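Local coordinates for protein cytokinin riboside 5'-monophosphate phosphoribohydrolase (Corynebacterium glutamicum, PDB 5ZBL) that belongs to the LOG-like phosphoribohydrolases, proteins with a Rossmann-type fold, and is modelled here as a two-chain assembly, at residues L26-A31 and Y142-G146. Residues are numbered along the deposited sequence; the frame is centred on the assembly and turned at random.
Sequences LYTQAA and YDVDG. With EDO (1,2-ethanediol), chain E.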
loop_
_atom_site.group_PDB
_atom_site.type_symbol
_atom_site.label_atom_id
_atom_site.label_comp_id
_atom_site.label_asym_id
_atom_site.label_seq_id
_atom_site.Cartn_x
_atom_site.Cartn_y
_atom_site.Cartn_z
ATOM N N LEU A 26 20.734 1.618 13.978
ATOM C CA LEU A 26 20.515 0.200 13.827
ATOM C C LEU A 26 19.990 -0.148 12.447
ATOM O O LEU A 26 20.382 -1.178 11.874
ATOM C CB LEU A 26 19.510 -0.301 14.874
ATOM C CG LEU A 26 19.074 -1.774 14.790
ATOM C CD1 LEU A 26 20.266 -2.744 14.801
ATOM C CD2 LEU A 26 18.126 -2.082 15.929
ATOM N N TYR A 27 19.115 0.712 11.918
ATOM C CA TYR A 27 18.440 0.483 10.655
ATOM C C TYR A 27 19.445 0.501 9.504
ATOM O O TYR A 27 19.461 -0.420 8.661
ATOM C CB TYR A 27 17.324 1.529 10.453
ATOM C CG TYR A 27 16.312 1.609 11.591
ATOM C CD1 TYR A 27 15.603 0.499 11.990
ATOM C CD2 TYR A 27 16.070 2.804 12.247
ATOM C CE1 TYR A 27 14.706 0.560 13.027
ATOM C CE2 TYR A 27 15.185 2.874 13.285
ATOM C CZ TYR A 27 14.507 1.742 13.675
ATOM O OH TYR A 27 13.606 1.808 14.702
ATOM N N THR A 28 20.292 1.543 9.509
ATOM C CA THR A 28 21.436 1.654 8.612
ATOM C C THR A 28 22.343 0.442 8.669
ATOM O O THR A 28 22.729 -0.112 7.620
ATOM C CB THR A 28 22.279 2.916 8.898
ATOM O OG1 THR A 28 21.528 4.086 8.563
ATOM C CG2 THR A 28 23.592 2.918 8.087
ATOM N N GLN A 29 22.707 0.023 9.871
ATOM C CA GLN A 29 23.656 -1.088 9.989
ATOM C C GLN A 29 23.001 -2.364 9.506
ATOM O O GLN A 29 23.663 -3.201 8.883
ATOM C CB GLN A 29 24.143 -1.268 11.422
ATOM C CG GLN A 29 24.954 -0.095 11.998
ATOM C CD GLN A 29 25.006 -0.122 13.531
ATOM O OE1 GLN A 29 24.904 -1.198 14.142
ATOM N NE2 GLN A 29 25.118 1.064 14.159
ATOM N N ALA A 30 21.704 -2.518 9.808
ATOM C CA ALA A 30 20.963 -3.707 9.411
ATOM C C ALA A 30 20.860 -3.752 7.915
ATOM O O ALA A 30 20.874 -4.828 7.366
ATOM C CB ALA A 30 19.570 -3.737 10.022
ATOM N N ALA A 31 20.808 -2.587 7.263
ATOM C CA ALA A 31 20.734 -2.539 5.806
ATOM C C ALA A 31 22.062 -2.955 5.178
ATOM O O ALA A 31 22.099 -3.709 4.194
ATOM C CB ALA A 31 20.300 -1.152 5.325
ATOM N N TYR A 142 11.987 -7.860 6.493
ATOM C CA TYR A 142 13.233 -7.788 7.235
ATOM C C TYR A 142 12.895 -7.095 8.556
ATOM O O TYR A 142 12.778 -5.850 8.623
ATOM C CB TYR A 142 14.296 -7.042 6.405
ATOM C CG TYR A 142 15.726 -6.980 6.941
ATOM C CD1 TYR A 142 16.290 -8.031 7.658
ATOM C CD2 TYR A 142 16.521 -5.861 6.689
ATOM C CE1 TYR A 142 17.587 -7.966 8.095
ATOM C CE2 TYR A 142 17.828 -5.790 7.115
ATOM C CZ TYR A 142 18.362 -6.844 7.837
ATOM O OH TYR A 142 19.693 -6.802 8.304
ATOM N N ASP A 143 12.778 -7.913 9.610
ATOM C CA ASP A 143 12.190 -7.475 10.870
ATOM C C ASP A 143 13.198 -6.818 11.851
ATOM O O ASP A 143 13.347 -7.229 12.994
ATOM C CB ASP A 143 11.466 -8.669 11.489
ATOM C CG ASP A 143 10.436 -8.281 12.528
ATOM O OD1 ASP A 143 9.850 -7.169 12.448
ATOM O OD2 ASP A 143 10.193 -9.143 13.405
ATOM N N VAL A 144 13.843 -5.759 11.397
ATOM C CA VAL A 144 14.881 -5.093 12.178
ATOM C C VAL A 144 14.233 -4.489 13.412
ATOM O O VAL A 144 13.404 -3.601 13.256
ATOM C CB VAL A 144 15.566 -3.946 11.405
ATOM C CG1 VAL A 144 16.554 -3.227 12.280
ATOM C CG2 VAL A 144 16.278 -4.477 10.186
ATOM N N ASP A 145 14.603 -4.998 14.604
ATOM C CA ASP A 145 14.096 -4.552 15.918
ATOM C C ASP A 145 12.550 -4.742 16.103
ATOM O O ASP A 145 11.850 -3.930 16.728
ATOM C CB ASP A 145 14.540 -3.115 16.158
ATOM C CG ASP A 145 14.310 -2.651 17.602
ATOM O OD1 ASP A 145 14.559 -3.445 18.553
ATOM O OD2 ASP A 145 13.884 -1.477 17.774
ATOM N N GLY A 146 12.043 -5.838 15.546
ATOM C CA GLY A 146 10.623 -6.122 15.510
ATOM C C GLY A 146 9.785 -5.056 14.803
ATOM O O GLY A 146 8.618 -4.897 15.135
HETATM C C1 EDO E . 12.263 -13.602 13.818
HETATM O O1 EDO E . 12.083 -14.893 13.228
HETATM C C2 EDO E . 11.473 -12.553 13.022
HETATM O O2 EDO E . 10.899 -11.579 13.899
#
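Val144 sets both its methyl groups against one side of helix 25-40, joining that helix to the loop that leaves strand 139-142 of the Rossmann-type parallel sheet. The tight part lies at Ala30. Ala30 CB sits 3.4 Å from Val144 CG2, closer than carbons usually pack, while Val144 CG1 reaches on to Leu26 CG at 3.8 Å and meets the Tyr27 ring obliquely through CD1. With CG1 anti to the backbone N (chi1 176°) and CG2 beside it, the isopropyl group spreads along the helix, and CG2 also lies 3.6 Å above the plane of the Tyr142 ring, displaced toward its rim. Tyr142 itself comes in edge first. Tyr142 OH donates a very short hydrogen bond to Ala30 O (2.5 Å), so this phenol, buried and also packed on Met113, Pro178 and Leu181, has its polar end satisfied by a helix carbonyl.

Toward solvent the contact thins out. Leu26 and Asp145 are both exposed, and they meet at about a right angle, with Leu26 CD2 3.7 Å from Asp145 CB. The Asp145 carboxylate turns to the dimer partner, where OD2 forms a salt bridge with Arg161 of the second subunit; the same guanidinium hydrogen-bonds Tyr27 OH, and Phe163 of that subunit stacks edge-to-face on the Tyr27 ring. Helix and loop thus present a joint surface to the other chain.

Just before Val144 the chain makes an inverse gamma turn at Asp143, whose OD1 takes a hydrogen bond from Trp148 N. On the side away from the helix, Gln149 NE2 hydrogen-bonds Asp143 OD2, and a 1,2-ethanediol molecule, presumably carried over from the crystallisation solution, also donates from O2 to Asp143 OD2 at 2.6 Å.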